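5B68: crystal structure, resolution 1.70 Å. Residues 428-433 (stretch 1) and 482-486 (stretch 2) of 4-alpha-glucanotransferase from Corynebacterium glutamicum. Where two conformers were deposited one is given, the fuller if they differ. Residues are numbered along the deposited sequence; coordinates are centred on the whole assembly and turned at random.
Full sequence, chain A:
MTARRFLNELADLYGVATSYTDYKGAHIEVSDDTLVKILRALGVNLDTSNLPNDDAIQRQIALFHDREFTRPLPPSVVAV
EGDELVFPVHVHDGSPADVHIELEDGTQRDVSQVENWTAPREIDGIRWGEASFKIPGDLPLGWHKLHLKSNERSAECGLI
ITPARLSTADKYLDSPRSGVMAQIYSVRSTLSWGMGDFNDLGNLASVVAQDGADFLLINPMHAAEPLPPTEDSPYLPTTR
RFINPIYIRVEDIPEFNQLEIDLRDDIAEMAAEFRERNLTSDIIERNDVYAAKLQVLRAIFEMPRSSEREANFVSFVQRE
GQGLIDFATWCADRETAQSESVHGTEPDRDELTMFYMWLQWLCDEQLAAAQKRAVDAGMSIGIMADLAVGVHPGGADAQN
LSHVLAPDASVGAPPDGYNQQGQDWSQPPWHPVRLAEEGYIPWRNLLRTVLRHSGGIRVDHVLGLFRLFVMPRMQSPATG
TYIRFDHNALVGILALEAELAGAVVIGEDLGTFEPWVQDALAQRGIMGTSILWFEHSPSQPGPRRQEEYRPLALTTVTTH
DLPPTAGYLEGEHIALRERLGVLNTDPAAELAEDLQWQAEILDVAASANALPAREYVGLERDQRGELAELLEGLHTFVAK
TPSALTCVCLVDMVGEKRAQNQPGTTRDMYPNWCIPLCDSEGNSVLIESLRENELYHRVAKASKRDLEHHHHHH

Stretch 1 (428-433) PPWHPV
Stretch 2 482-486: YIRFD

What brings the proline-rich stretch up to its partner? Pro428 to His431 run extended without regular secondary structure, phi near -60 to -82° and psi 117 to 164°. Pro428 makes no contact; Pro429, its ring C-gamma endo, points its CB toward stretch 2, where it lies 4.3 Å from CD1 of Ile483. That strand residue (-114/135), chi1 p and chi2 t, reaches across with its long aliphatic arm.

How does Trp430 meet Phe485? Its chi1 is m (chi2 124°), so the indole leads away and the CB is left to pack 3.6 Å from CE1 of Phe485. Phe485 (-118/163; chi1 m, chi2 -88°) brings its ring end nearer, and Trp430 O lies 3.4 Å from CZ of Phe485, at the ring edge. His431, chi1 t, has its CA-to-CB bond pointing away.

Why is Pro432 central? Here the backbone turns to -56/-37, and CA of Pro432 stands 5.5 Å from CA of Phe485. Its compact, C-gamma exo ring sets CG 3.6 Å from CE1 of Phe485, 3.7 Å from Arg484 O and 4.4 Å from CD1 of Ile483. The CA-to-CB bond of Arg484 points away, and the contact is made by its backbone O.

Does anything polar join the stretches? No direct hydrogen bond does, but one water donates to Pro432 O (3.1 Å from its oxygen) and accepts from Asp486 N (3.0 Å). Apolar packing dominates the 240 Å² buried.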

# COMPACT_ATOMS: atom_id res chain seq x y z
N PRO A 428 9.61 -7.58 6.31
CA PRO A 428 10.34 -6.99 7.43
C PRO A 428 9.74 -5.65 7.83
O PRO A 428 9.47 -4.82 6.97
CB PRO A 428 11.76 -6.83 6.86
CG PRO A 428 11.57 -6.60 5.41
CD PRO A 428 10.33 -7.40 5.05
N PRO A 429 9.50 -5.42 9.12
CA PRO A 429 8.86 -4.15 9.47
C PRO A 429 9.85 -3.02 9.50
O PRO A 429 11.02 -3.21 9.72
CB PRO A 429 8.32 -4.41 10.85
CG PRO A 429 9.24 -5.43 11.44
CD PRO A 429 9.61 -6.30 10.29
N TRP A 430 9.34 -1.81 9.47
CA TRP A 430 10.16 -0.66 9.77
C TRP A 430 10.68 -0.83 11.19
O TRP A 430 10.03 -1.39 12.04
CB TRP A 430 9.32 0.61 9.80
CG TRP A 430 8.72 1.11 8.55
CD1 TRP A 430 7.41 1.36 8.33
CD2 TRP A 430 9.40 1.55 7.37
NE1 TRP A 430 7.21 1.88 7.09
CE2 TRP A 430 8.42 2.02 6.47
CE3 TRP A 430 10.73 1.58 6.98
CZ2 TRP A 430 8.74 2.50 5.22
CZ3 TRP A 430 11.04 2.07 5.74
CH2 TRP A 430 10.05 2.51 4.87
N HIS A 431 11.88 -0.33 11.43
CA HIS A 431 12.35 -0.16 12.77
C HIS A 431 11.75 1.18 13.28
O HIS A 431 12.03 2.22 12.67
CB HIS A 431 13.90 -0.09 12.75
CG HIS A 431 14.48 -0.04 14.12
ND1 HIS A 431 15.26 -1.04 14.66
CD2 HIS A 431 14.28 0.85 15.11
CE1 HIS A 431 15.53 -0.74 15.92
NE2 HIS A 431 14.98 0.42 16.20
N PRO A 432 10.90 1.15 14.33
CA PRO A 432 10.24 2.37 14.78
C PRO A 432 11.14 3.56 15.14
O PRO A 432 10.69 4.71 14.97
CB PRO A 432 9.47 1.96 16.00
CG PRO A 432 9.33 0.45 15.90
CD PRO A 432 10.45 -0.05 15.05
N VAL A 433 12.29 3.31 15.75
CA VAL A 433 13.25 4.41 16.06
C VAL A 433 14.12 4.81 14.93
O VAL A 433 14.33 6.01 14.66
CB VAL A 433 14.11 4.08 17.33
CG1 VAL A 433 15.10 5.20 17.65
CG2 VAL A 433 13.20 3.77 18.51
N TYR A 482 2.70 -7.07 19.21
CA TYR A 482 2.59 -5.79 18.54
C TYR A 482 3.80 -4.93 18.83
O TYR A 482 4.28 -4.91 19.93
CB TYR A 482 1.33 -5.06 18.99
CG TYR A 482 0.11 -5.59 18.32
CD1 TYR A 482 -0.18 -5.25 17.02
CD2 TYR A 482 -0.73 -6.49 18.96
CE1 TYR A 482 -1.27 -5.75 16.38
CE2 TYR A 482 -1.83 -7.00 18.32
CZ TYR A 482 -2.09 -6.62 17.03
OH TYR A 482 -3.18 -7.10 16.37
N ILE A 483 4.28 -4.25 17.81
CA ILE A 483 5.22 -3.13 18.01
C ILE A 483 4.54 -1.87 17.59
O ILE A 483 3.87 -1.82 16.56
CB ILE A 483 6.55 -3.30 17.25
CG1 ILE A 483 6.35 -3.53 15.77
CG2 ILE A 483 7.33 -4.45 17.84
CD1 ILE A 483 7.71 -3.59 15.04
N ARG A 484 4.68 -0.85 18.42
CA ARG A 484 4.08 0.48 18.23
C ARG A 484 4.92 1.41 17.35
O ARG A 484 6.15 1.40 17.46
CB ARG A 484 3.89 1.08 19.65
CG ARG A 484 3.45 2.53 19.76
CD ARG A 484 2.77 2.92 21.08
NE ARG A 484 3.40 2.53 22.35
CZ ARG A 484 4.56 2.97 22.79
NH1 ARG A 484 5.28 3.77 22.03
NH2 ARG A 484 5.00 2.60 23.97
N PHE A 485 4.26 2.23 16.51
CA PHE A 485 4.92 3.26 15.72
C PHE A 485 4.40 4.58 16.15
O PHE A 485 3.35 4.68 16.81
CB PHE A 485 4.71 3.04 14.21
CG PHE A 485 5.42 1.82 13.71
CD1 PHE A 485 6.73 1.91 13.29
CD2 PHE A 485 4.81 0.58 13.67
CE1 PHE A 485 7.41 0.78 12.89
CE2 PHE A 485 5.53 -0.57 13.27
CZ PHE A 485 6.84 -0.45 12.89
N ASP A 486 5.13 5.63 15.78
CA ASP A 486 4.66 6.96 16.02
C ASP A 486 3.62 7.33 14.96
O ASP A 486 3.99 7.81 13.86
CB ASP A 486 5.81 7.95 16.07
CG ASP A 486 5.36 9.38 16.33
OD1 ASP A 486 4.14 9.73 16.45
OD2 ASP A 486 6.30 10.16 16.56
O HOH W 1 7.77 5.39 14.37